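Local coordinates for beta-lactamase-like protein (Koribacter versatilis, PDB 6B9V) that is a manganese- and zinc-binding hydrolase of the metallo-beta-lactamase fold, a diphosphatase of the PhnP family that cleaves reactive FAD photoproducts, at residues L7-S12 and A252-L256; R36-S41 and T56-Q62; R103-N109 and Q135-V141. One frame throughout, in Å; residues are numbered along the deposited sequence.

Contact 1: residues L7-S12 and A252-L256; sequences LTVLGS and AHDGL
V9 is held by its backbone on both of its polar atoms: its N donates to L256 O in the carbonyl plane (2.9 Å, 170° at the hydrogen). Its O accepts from G255 N at 2.9 Å. The T8 alpha carbon also turns its hydrogen to L256 O, a CA-H...O contact of 3.4 Å. The V9 side chain points at the turn. With CG1 anti to the backbone N (chi1 179°), that methyl lies 3.5 Å from H253 O, while CG2 meets L256 CB at 3.9 Å and approaches A252 CB more loosely. H253 to L256 is a type II beta turn, with G255 at its third position, leading into strand 257-263, which pairs with strand 2-9. Past V9 the chain of strand 2-9 turns a corner at L10, and L10 and G11 form a classic beta bulge opposite S41. Beyond the bulge, D254 OD1 is gripped twice by S12: from N at 2.8 Å, on the syn side but 32° out of the carboxylate plane, and from OG at 2.8 Å, nearly along the C-O axis. Its other oxygen, OD2, has partners in R65, by a salt bridge, and the backbone N of L38.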
loop_
_atom_site.group_PDB
_atom_site.type_symbol
_atom_site.label_atom_id
_atom_site.label_comp_id
_atom_site.label_asym_id
_atom_site.label_seq_id
_atom_site.Cartn_x
_atom_site.Cartn_y
_atom_site.Cartn_z
ATOM N N LEU A 7 8.052 17.505 -13.340
ATOM C CA LEU A 7 7.877 16.890 -12.029
ATOM C C LEU A 7 6.381 16.652 -11.769
ATOM O O LEU A 7 5.567 17.559 -11.938
ATOM C CB LEU A 7 8.496 17.779 -10.928
ATOM C CG LEU A 7 8.461 17.183 -9.507
ATOM C CD1 LEU A 7 9.642 17.709 -8.707
ATOM C CD2 LEU A 7 7.155 17.516 -8.793
ATOM N N THR A 8 6.026 15.443 -11.345
ATOM C CA THR A 8 4.644 15.125 -10.982
ATOM C C THR A 8 4.571 14.683 -9.536
ATOM O O THR A 8 5.343 13.820 -9.100
ATOM C CB THR A 8 4.057 14.001 -11.876
ATOM O OG1 THR A 8 4.074 14.428 -13.234
ATOM C CG2 THR A 8 2.624 13.668 -11.473
ATOM N N VAL A 9 3.649 15.284 -8.792
ATOM C CA VAL A 9 3.401 14.889 -7.417
ATOM C C VAL A 9 2.522 13.639 -7.381
ATOM O O VAL A 9 1.358 13.677 -7.782
ATOM C CB VAL A 9 2.732 16.027 -6.631
ATOM C CG1 VAL A 9 2.455 15.604 -5.196
ATOM C CG2 VAL A 9 3.629 17.299 -6.677
ATOM N N LEU A 10 3.091 12.534 -6.918
ATOM C CA LEU A 10 2.344 11.278 -6.776
ATOM C C LEU A 10 1.579 11.243 -5.452
ATOM O O LEU A 10 0.487 10.676 -5.371
ATOM C CB LEU A 10 3.295 10.079 -6.871
ATOM C CG LEU A 10 4.135 10.035 -8.154
ATOM C CD1 LEU A 10 5.098 8.835 -8.139
ATOM C CD2 LEU A 10 3.255 9.990 -9.431
ATOM N N GLY A 11 2.151 11.854 -4.413
ATOM C CA GLY A 11 1.450 11.986 -3.147
ATOM C C GLY A 11 1.994 13.192 -2.389
ATOM O O GLY A 11 3.182 13.449 -2.432
ATOM N N SER A 12 1.110 13.937 -1.736
ATOM C CA SER A 12 1.492 15.156 -1.025
ATOM C C SER A 12 1.242 15.031 0.479
ATOM O O SER A 12 1.382 15.999 1.224
ATOM C CB SER A 12 0.719 16.355 -1.596
ATOM O OG SER A 12 -0.688 16.189 -1.417
ATOM N N ALA A 252 1.389 21.828 -2.031
ATOM C CA ALA A 252 1.211 20.947 -3.197
ATOM C C ALA A 252 -0.116 20.186 -3.136
ATOM O O ALA A 252 -0.810 20.201 -2.112
ATOM C CB ALA A 252 2.364 19.962 -3.309
ATOM N N HIS A 253 -0.465 19.508 -4.232
ATOM C CA HIS A 253 -1.602 18.585 -4.216
ATOM C C HIS A 253 -1.274 17.361 -5.065
ATOM O O HIS A 253 -0.392 17.413 -5.938
ATOM C CB HIS A 253 -2.899 19.254 -4.726
ATOM C CG HIS A 253 -2.831 19.724 -6.146
ATOM N ND1 HIS A 253 -2.496 21.023 -6.490
ATOM C CD2 HIS A 253 -3.069 19.084 -7.318
ATOM C CE1 HIS A 253 -2.534 21.154 -7.799
ATOM N NE2 HIS A 253 -2.877 19.990 -8.329
ATOM N N ASP A 254 -1.952 16.254 -4.782
ATOM C CA ASP A 254 -1.757 15.036 -5.574
ATOM C C ASP A 254 -2.099 15.305 -7.036
ATOM O O ASP A 254 -3.199 15.779 -7.334
ATOM C CB ASP A 254 -2.636 13.885 -5.051
ATOM C CG ASP A 254 -2.151 13.311 -3.722
ATOM O OD1 ASP A 254 -1.400 13.984 -2.973
ATOM O OD2 ASP A 254 -2.557 12.174 -3.402
ATOM N N GLY A 255 -1.190 14.980 -7.952
ATOM C CA GLY A 255 -1.462 15.159 -9.366
ATOM C C GLY A 255 -0.871 16.434 -9.953
ATOM O O GLY A 255 -0.853 16.617 -11.167
ATOM N N LEU A 256 -0.374 17.313 -9.092
ATOM C CA LEU A 256 0.279 18.538 -9.555
ATOM C C LEU A 256 1.438 18.245 -10.507
ATOM O O LEU A 256 2.324 17.454 -10.186
ATOM C CB LEU A 256 0.795 19.340 -8.362
ATOM C CG LEU A 256 1.591 20.619 -8.652
ATOM C CD1 LEU A 256 0.755 21.615 -9.429
ATOM C CD2 LEU A 256 2.054 21.214 -7.313
#

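Contact 2: residues R36-S41 and T56-Q62; sequences RRLRPS and TPDFREQ
R39 and D58 form the tight part of this contact, where the segment 36-41 passes the start of helix 59-66. D58 OD2 takes two bonds from one residue: R39 N reaches its anti lone pair at 2.8 Å (171° at the hydrogen), and R39 NE comes to the syn side at 2.7 Å, out of the carboxylate plane. R39 NH2 adds a longer bond to D58 OD1 (3.2 Å), completing a side-on, two-nitrogen salt bridge. The R39 chain gets there by bending at chi2 (56°) and chi3 (78°), which also lays one guanidinium face over P57 CG. Q62 NE2 donates to R39 O at 3.0 Å, with the acceptor in the amide plane, and Q62 OE1 receives T56 OG1, itself the acceptor of an ST turn from D58 N. T56 CG2 packs against S41 CB (3.5 Å). L38 sets CD1 against the E61 carboxyl carbon. The looser side lies at partly exposed R36 and E61, joined through R36 NH2 and E61 OE2 (2.7 Å, syn lone pair); the NH1 bond is weak. R39 NH1 has a further salt bridge to D89 of the second subunit, and the P40 side chain lies about 4 Å from a bound manganese ion, close to its ligands H83 and H231. The paired charges would be expected to favour the ionised form of D58, and the bonds from N, NE and NH2 limit how R39 can turn.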
loop_
_atom_site.group_PDB
_atom_site.type_symbol
_atom_site.label_atom_id
_atom_site.label_comp_id
_atom_site.label_asym_id
_atom_site.label_seq_id
_atom_site.Cartn_x
_atom_site.Cartn_y
_atom_site.Cartn_z
ATOM N N ARG A 36 -7.525 15.176 -0.341
ATOM C CA ARG A 36 -7.202 13.758 -0.393
ATOM C C ARG A 36 -5.751 13.627 -0.788
ATOM O O ARG A 36 -5.355 14.076 -1.867
ATOM C CB ARG A 36 -8.090 13.004 -1.388
ATOM C CG ARG A 36 -7.785 11.508 -1.495
ATOM C CD ARG A 36 -8.622 10.854 -2.633
ATOM N NE ARG A 36 -8.585 9.385 -2.646
ATOM C CZ ARG A 36 -7.582 8.665 -3.151
ATOM N NH1 ARG A 36 -6.518 9.275 -3.654
ATOM N NH2 ARG A 36 -7.625 7.336 -3.139
ATOM N N ARG A 37 -4.957 13.017 0.088
ATOM C CA ARG A 37 -3.514 12.984 -0.106
ATOM C C ARG A 37 -2.924 11.593 0.144
ATOM O O ARG A 37 -3.010 11.074 1.254
ATOM C CB ARG A 37 -2.842 14.002 0.827
ATOM C CG ARG A 37 -3.434 15.422 0.791
ATOM C CD ARG A 37 -2.513 16.353 1.627
ATOM N NE ARG A 37 -3.045 17.706 1.738
ATOM C CZ ARG A 37 -2.852 18.680 0.848
ATOM N NH1 ARG A 37 -2.150 18.465 -0.257
ATOM N NH2 ARG A 37 -3.373 19.880 1.063
ATOM N N LEU A 38 -2.320 10.998 -0.884
ATOM C CA LEU A 38 -1.583 9.742 -0.696
ATOM C C LEU A 38 -0.195 10.010 -0.106
ATOM O O LEU A 38 0.209 11.170 0.058
ATOM C CB LEU A 38 -1.451 8.990 -2.023
ATOM C CG LEU A 38 -2.782 8.722 -2.724
ATOM C CD1 LEU A 38 -2.573 7.948 -4.037
ATOM C CD2 LEU A 38 -3.725 7.953 -1.786
ATOM N N ARG A 39 0.534 8.959 0.245
ATOM C CA ARG A 39 1.815 9.111 0.883
ATOM C C ARG A 39 2.869 9.789 -0.034
ATOM O O ARG A 39 2.705 9.780 -1.214
ATOM C CB ARG A 39 2.315 7.779 1.477
ATOM C CG ARG A 39 1.843 7.495 2.904
ATOM C CD ARG A 39 0.354 7.515 3.086
ATOM N NE ARG A 39 -0.300 6.314 2.610
ATOM C CZ ARG A 39 -0.486 5.221 3.310
ATOM N NH1 ARG A 39 -0.088 5.127 4.566
ATOM N NH2 ARG A 39 -1.039 4.202 2.759
ATOM N N PRO A 40 3.934 10.345 0.548
ATOM C CA PRO A 40 4.702 11.359 -0.200
ATOM C C PRO A 40 5.759 10.847 -1.192
ATOM O O PRO A 40 6.640 10.071 -0.822
ATOM C CB PRO A 40 5.364 12.182 0.927
ATOM C CG PRO A 40 5.565 11.206 2.049
ATOM C CD PRO A 40 4.343 10.268 1.971
ATOM N N SER A 41 5.668 11.315 -2.444
ATOM C CA SER A 41 6.523 10.830 -3.549
ATOM C C SER A 41 6.344 11.710 -4.779
ATOM O O SER A 41 5.252 12.225 -5.009
ATOM C CB SER A 41 6.183 9.369 -3.909
ATOM O OG SER A 41 6.883 8.930 -5.062
ATOM N N THR A 56 6.216 4.705 -2.003
ATOM C CA THR A 56 5.305 4.734 -0.865
ATOM C C THR A 56 4.393 3.514 -0.882
ATOM O O THR A 56 4.267 2.855 -1.901
ATOM C CB THR A 56 4.418 6.013 -0.852
ATOM O OG1 THR A 56 3.289 5.844 -1.733
ATOM C CG2 THR A 56 5.228 7.261 -1.235
ATOM N N PRO A 57 3.765 3.209 0.255
ATOM C CA PRO A 57 2.762 2.142 0.262
ATOM C C PRO A 57 1.635 2.374 -0.743
ATOM O O PRO A 57 0.913 1.422 -1.047
ATOM C CB PRO A 57 2.225 2.170 1.698
ATOM C CG PRO A 57 2.704 3.531 2.283
ATOM C CD PRO A 57 4.016 3.741 1.606
ATOM N N ASP A 58 1.479 3.597 -1.250
ATOM C CA ASP A 58 0.473 3.863 -2.288
ATOM C C ASP A 58 1.013 3.756 -3.710
ATOM O O ASP A 58 0.354 4.184 -4.650
ATOM C CB ASP A 58 -0.146 5.260 -2.086
ATOM C CG ASP A 58 -0.835 5.392 -0.748
ATOM O OD1 ASP A 58 -1.569 4.451 -0.366
ATOM O OD2 ASP A 58 -0.640 6.422 -0.059
ATOM N N PHE A 59 2.185 3.156 -3.876
ATOM C CA PHE A 59 2.814 3.183 -5.192
ATOM C C PHE A 59 1.962 2.547 -6.295
ATOM O O PHE A 59 1.878 3.096 -7.384
ATOM C CB PHE A 59 4.189 2.511 -5.177
ATOM C CG PHE A 59 4.787 2.402 -6.556
ATOM C CD1 PHE A 59 5.271 3.531 -7.204
ATOM C CD2 PHE A 59 4.792 1.192 -7.229
ATOM C CE1 PHE A 59 5.775 3.450 -8.489
ATOM C CE2 PHE A 59 5.297 1.105 -8.534
ATOM C CZ PHE A 59 5.790 2.230 -9.154
ATOM N N ARG A 60 1.328 1.404 -6.045
ATOM C CA ARG A 60 0.499 0.820 -7.117
ATOM C C ARG A 60 -0.553 1.830 -7.627
ATOM O O ARG A 60 -0.659 2.078 -8.841
ATOM C CB ARG A 60 -0.202 -0.469 -6.649
ATOM C CG ARG A 60 -1.176 -1.023 -7.709
ATOM C CD ARG A 60 -1.727 -2.392 -7.294
ATOM N NE ARG A 60 -2.765 -2.853 -8.221
ATOM C CZ ARG A 60 -4.043 -2.500 -8.171
ATOM N NH1 ARG A 60 -4.479 -1.681 -7.220
ATOM N NH2 ARG A 60 -4.888 -2.968 -9.088
ATOM N N GLU A 61 -1.301 2.426 -6.693
ATOM C CA GLU A 61 -2.326 3.416 -7.031
ATOM C C GLU A 61 -1.716 4.615 -7.772
ATOM O O GLU A 61 -2.284 5.106 -8.753
ATOM C CB GLU A 61 -3.062 3.905 -5.763
ATOM C CG GLU A 61 -4.184 4.953 -6.034
ATOM C CD GLU A 61 -5.025 5.352 -4.783
ATOM O OE1 GLU A 61 -4.940 4.709 -3.690
ATOM O OE2 GLU A 61 -5.806 6.324 -4.906
ATOM N N GLN A 62 -0.570 5.088 -7.285
ATOM C CA GLN A 62 0.098 6.258 -7.886
ATOM C C GLN A 62 0.531 5.979 -9.337
ATOM O O GLN A 62 0.349 6.814 -10.245
ATOM C CB GLN A 62 1.298 6.698 -7.015
ATOM C CG GLN A 62 0.851 7.260 -5.626
ATOM C CD GLN A 62 1.969 7.434 -4.591
ATOM O OE1 GLN A 62 2.920 6.661 -4.538
ATOM N NE2 GLN A 62 1.821 8.451 -3.718
#

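Contact 3: residues R103-N109 and Q135-V141; sequences RVPLYAN and QVEMHRV
Two parallel beta strands meet here at the edge of a mixed sheet: 136-140 is its outermost strand within the chain, and 104-108 lies between it and 73-75. The short axes approach to 4.6 Å at an angle of 30°, and V104 to A108 pair in register with V136 to R140. Six backbone bonds join the segments; L106 N to E137 O (2.8 Å, 177° at the hydrogen) is the straightest. On the face bearing P105, Y107, E137 and H139, the rings of Y107 and H139 form an offset stack, with centroids 4.8 Å apart and planes at 19°. As bridge partners on one face, with CG anti to the carbonyl carbon in both, they lie side by side. H139 NE2 donates to E137 OE2 at 3.0 Å, in the ring plane but from above the carboxylate, which fixes the imidazole's rotation. P105 CB lies 3.6 Å from H139 CD2, and a water bridges E137 OE2 to R103 O. The face of V104, L106, A108, V136 and M138 is largely apolar, with R140 at its end reaching E113. M138, bent at chi2 and chi3, brings SD to L106 CB (4.1 Å) and CE to A108 CB, against helix 110-119, while V136 packs on V104 and L106. Strand 104-108, that helix and strand 136-140 make a beta-alpha-beta crossover, as expected on a flank of the metallo-beta-lactamase alpha-beta/beta-alpha sandwich.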
loop_
_atom_site.group_PDB
_atom_site.type_symbol
_atom_site.label_atom_id
_atom_site.label_comp_id
_atom_site.label_asym_id
_atom_site.label_seq_id
_atom_site.Cartn_x
_atom_site.Cartn_y
_atom_site.Cartn_z
ATOM N N ARG A 103 18.199 -4.806 -14.737
ATOM C CA ARG A 103 17.483 -4.614 -13.485
ATOM C C ARG A 103 17.145 -3.137 -13.308
ATOM O O ARG A 103 17.828 -2.269 -13.858
ATOM C CB ARG A 103 18.311 -5.105 -12.297
ATOM C CG ARG A 103 18.673 -6.587 -12.334
ATOM C CD ARG A 103 19.583 -6.932 -11.170
ATOM N NE ARG A 103 19.839 -8.364 -11.062
ATOM C CZ ARG A 103 20.709 -8.899 -10.211
ATOM N NH1 ARG A 103 21.412 -8.118 -9.399
ATOM N NH2 ARG A 103 20.883 -10.213 -10.176
ATOM N N VAL A 104 16.088 -2.863 -12.547
ATOM C CA VAL A 104 15.766 -1.500 -12.115
ATOM C C VAL A 104 16.771 -1.056 -11.048
ATOM O O VAL A 104 16.908 -1.708 -10.004
ATOM C CB VAL A 104 14.324 -1.404 -11.546
ATOM C CG1 VAL A 104 14.026 0.003 -10.993
ATOM C CG2 VAL A 104 13.289 -1.800 -12.596
ATOM N N PRO A 105 17.494 0.044 -11.303
ATOM C CA PRO A 105 18.451 0.499 -10.294
ATOM C C PRO A 105 17.789 1.316 -9.170
ATOM O O PRO A 105 16.987 2.208 -9.433
ATOM C CB PRO A 105 19.427 1.356 -11.104
ATOM C CG PRO A 105 18.592 1.908 -12.219
ATOM C CD PRO A 105 17.507 0.891 -12.510
ATOM N N LEU A 106 18.121 0.976 -7.928
ATOM C CA LEU A 106 17.686 1.718 -6.751
ATOM C C LEU A 106 18.864 2.476 -6.168
ATOM O O LEU A 106 19.947 1.932 -6.050
ATOM C CB LEU A 106 17.117 0.791 -5.682
ATOM C CG LEU A 106 16.178 -0.346 -6.058
ATOM C CD1 LEU A 106 15.739 -1.031 -4.774
ATOM C CD2 LEU A 106 14.982 0.148 -6.850
ATOM N N TYR A 107 18.656 3.720 -5.784
ATOM C CA TYR A 107 19.743 4.514 -5.232
ATOM C C TYR A 107 19.405 4.888 -3.800
ATOM O O TYR A 107 18.350 5.459 -3.550
ATOM C CB TYR A 107 19.981 5.760 -6.093
ATOM C CG TYR A 107 20.552 5.420 -7.451
ATOM C CD1 TYR A 107 19.725 5.031 -8.501
ATOM C CD2 TYR A 107 21.923 5.467 -7.677
ATOM C CE1 TYR A 107 20.258 4.701 -9.750
ATOM C CE2 TYR A 107 22.460 5.141 -8.916
ATOM C CZ TYR A 107 21.620 4.759 -9.949
ATOM O OH TYR A 107 22.146 4.429 -11.183
ATOM N N ALA A 108 20.288 4.564 -2.864
ATOM C CA ALA A 108 20.006 4.892 -1.466
ATOM C C ALA A 108 21.281 5.058 -0.669
ATOM O O ALA A 108 22.321 4.492 -1.026
ATOM C CB ALA A 108 19.119 3.804 -0.830
ATOM N N ASN A 109 21.222 5.839 0.408
ATOM C CA ASN A 109 22.371 5.909 1.302
ATOM C C ASN A 109 22.454 4.620 2.114
ATOM O O ASN A 109 21.558 3.773 2.029
ATOM C CB ASN A 109 22.322 7.157 2.209
ATOM C CG ASN A 109 21.123 7.186 3.145
ATOM O OD1 ASN A 109 20.468 6.174 3.391
ATOM N ND2 ASN A 109 20.840 8.366 3.688
ATOM N N GLN A 135 15.834 -8.425 -11.029
ATOM C CA GLN A 135 14.729 -7.479 -11.044
ATOM C C GLN A 135 15.229 -6.090 -10.662
ATOM O O GLN A 135 15.093 -5.140 -11.434
ATOM C CB GLN A 135 13.608 -7.913 -10.094
ATOM C CG GLN A 135 13.464 -9.411 -9.914
ATOM C CD GLN A 135 14.482 -9.982 -8.943
ATOM O OE1 GLN A 135 14.997 -9.276 -8.074
ATOM N NE2 GLN A 135 14.787 -11.267 -9.098
ATOM N N VAL A 136 15.812 -5.978 -9.469
ATOM C CA VAL A 136 16.300 -4.687 -8.983
ATOM C C VAL A 136 17.737 -4.791 -8.471
ATOM O O VAL A 136 18.167 -5.854 -8.019
ATOM C CB VAL A 136 15.397 -4.124 -7.858
ATOM C CG1 VAL A 136 13.957 -4.059 -8.327
ATOM C CG2 VAL A 136 15.513 -4.969 -6.599
ATOM N N GLU A 137 18.486 -3.693 -8.555
ATOM C CA GLU A 137 19.869 -3.684 -8.079
ATOM C C GLU A 137 20.151 -2.436 -7.256
ATOM O O GLU A 137 19.737 -1.346 -7.636
ATOM C CB GLU A 137 20.850 -3.767 -9.253
ATOM C CG GLU A 137 20.678 -2.652 -10.274
ATOM C CD GLU A 137 21.686 -2.721 -11.400
ATOM O OE1 GLU A 137 22.379 -3.755 -11.518
ATOM O OE2 GLU A 137 21.787 -1.736 -12.164
ATOM N N MET A 138 20.863 -2.597 -6.141
ATOM C CA MET A 138 21.176 -1.477 -5.247
ATOM C C MET A 138 22.451 -0.711 -5.612
ATOM O O MET A 138 23.497 -1.296 -5.891
ATOM C CB MET A 138 21.311 -1.972 -3.802
ATOM C CG MET A 138 20.009 -2.243 -3.076
ATOM S SD MET A 138 19.171 -0.738 -2.541
ATOM C CE MET A 138 20.552 0.359 -2.227
ATOM N N HIS A 139 22.356 0.613 -5.554
ATOM C CA HIS A 139 23.478 1.517 -5.750
ATOM C C HIS A 139 23.581 2.480 -4.556
ATOM O O HIS A 139 22.579 3.088 -4.125
ATOM C CB HIS A 139 23.324 2.311 -7.053
ATOM C CG HIS A 139 23.257 1.464 -8.288
ATOM N ND1 HIS A 139 24.341 1.273 -9.118
ATOM C CD2 HIS A 139 22.233 0.774 -8.844
ATOM C CE1 HIS A 139 23.989 0.494 -10.128
ATOM N NE2 HIS A 139 22.715 0.175 -9.983
ATOM N N ARG A 140 24.793 2.625 -4.032
ATOM C CA ARG A 140 25.021 3.444 -2.843
ATOM C C ARG A 140 25.128 4.939 -3.148
ATOM O O ARG A 140 25.889 5.359 -4.015
ATOM C CB ARG A 140 26.286 2.981 -2.120
ATOM C CG ARG A 140 26.686 3.844 -0.922
ATOM C CD ARG A 140 25.795 3.580 0.285
ATOM N NE ARG A 140 25.746 2.160 0.622
ATOM C CZ ARG A 140 26.590 1.557 1.453
ATOM N NH1 ARG A 140 27.558 2.247 2.039
ATOM N NH2 ARG A 140 26.468 0.262 1.697
ATOM N N VAL A 141 24.363 5.736 -2.412
ATOM C CA VAL A 141 24.428 7.185 -2.508
ATOM C C VAL A 141 25.233 7.768 -1.345
ATOM O O VAL A 141 24.924 7.518 -0.181
ATOM C CB VAL A 141 23.026 7.829 -2.488
ATOM C CG1 VAL A 141 23.130 9.342 -2.636
ATOM C CG2 VAL A 141 22.133 7.244 -3.583
HETATM O O HOH W 1 20.335 -1.452 -14.749
#

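Overall arrangement
Contacts 1 and 2 are buried neighbours, their centres 10 Å apart. The carboxylate of D254 connects them, and A252 O adds a second joint by accepting from R37 NH1 at 2.9 Å. Contact 3 stands apart, its centre 24 Å from that of contact 1, on the opposite side of the chain's centre and partly exposed. Yet contacts 1 and 3 reach the same sheet, near its two ends. Their chemistry follows place: contact 1 mixes backbone pairing with a multiply bonded carboxylate; contact 2, near the manganese site and the second subunit, relies on salt bridges and a glutamine bond; contact 3 has regular strand pairing with an aromatic stack. Along the chain, contacts 2 and 3 both nest within the loop closed by contact 1.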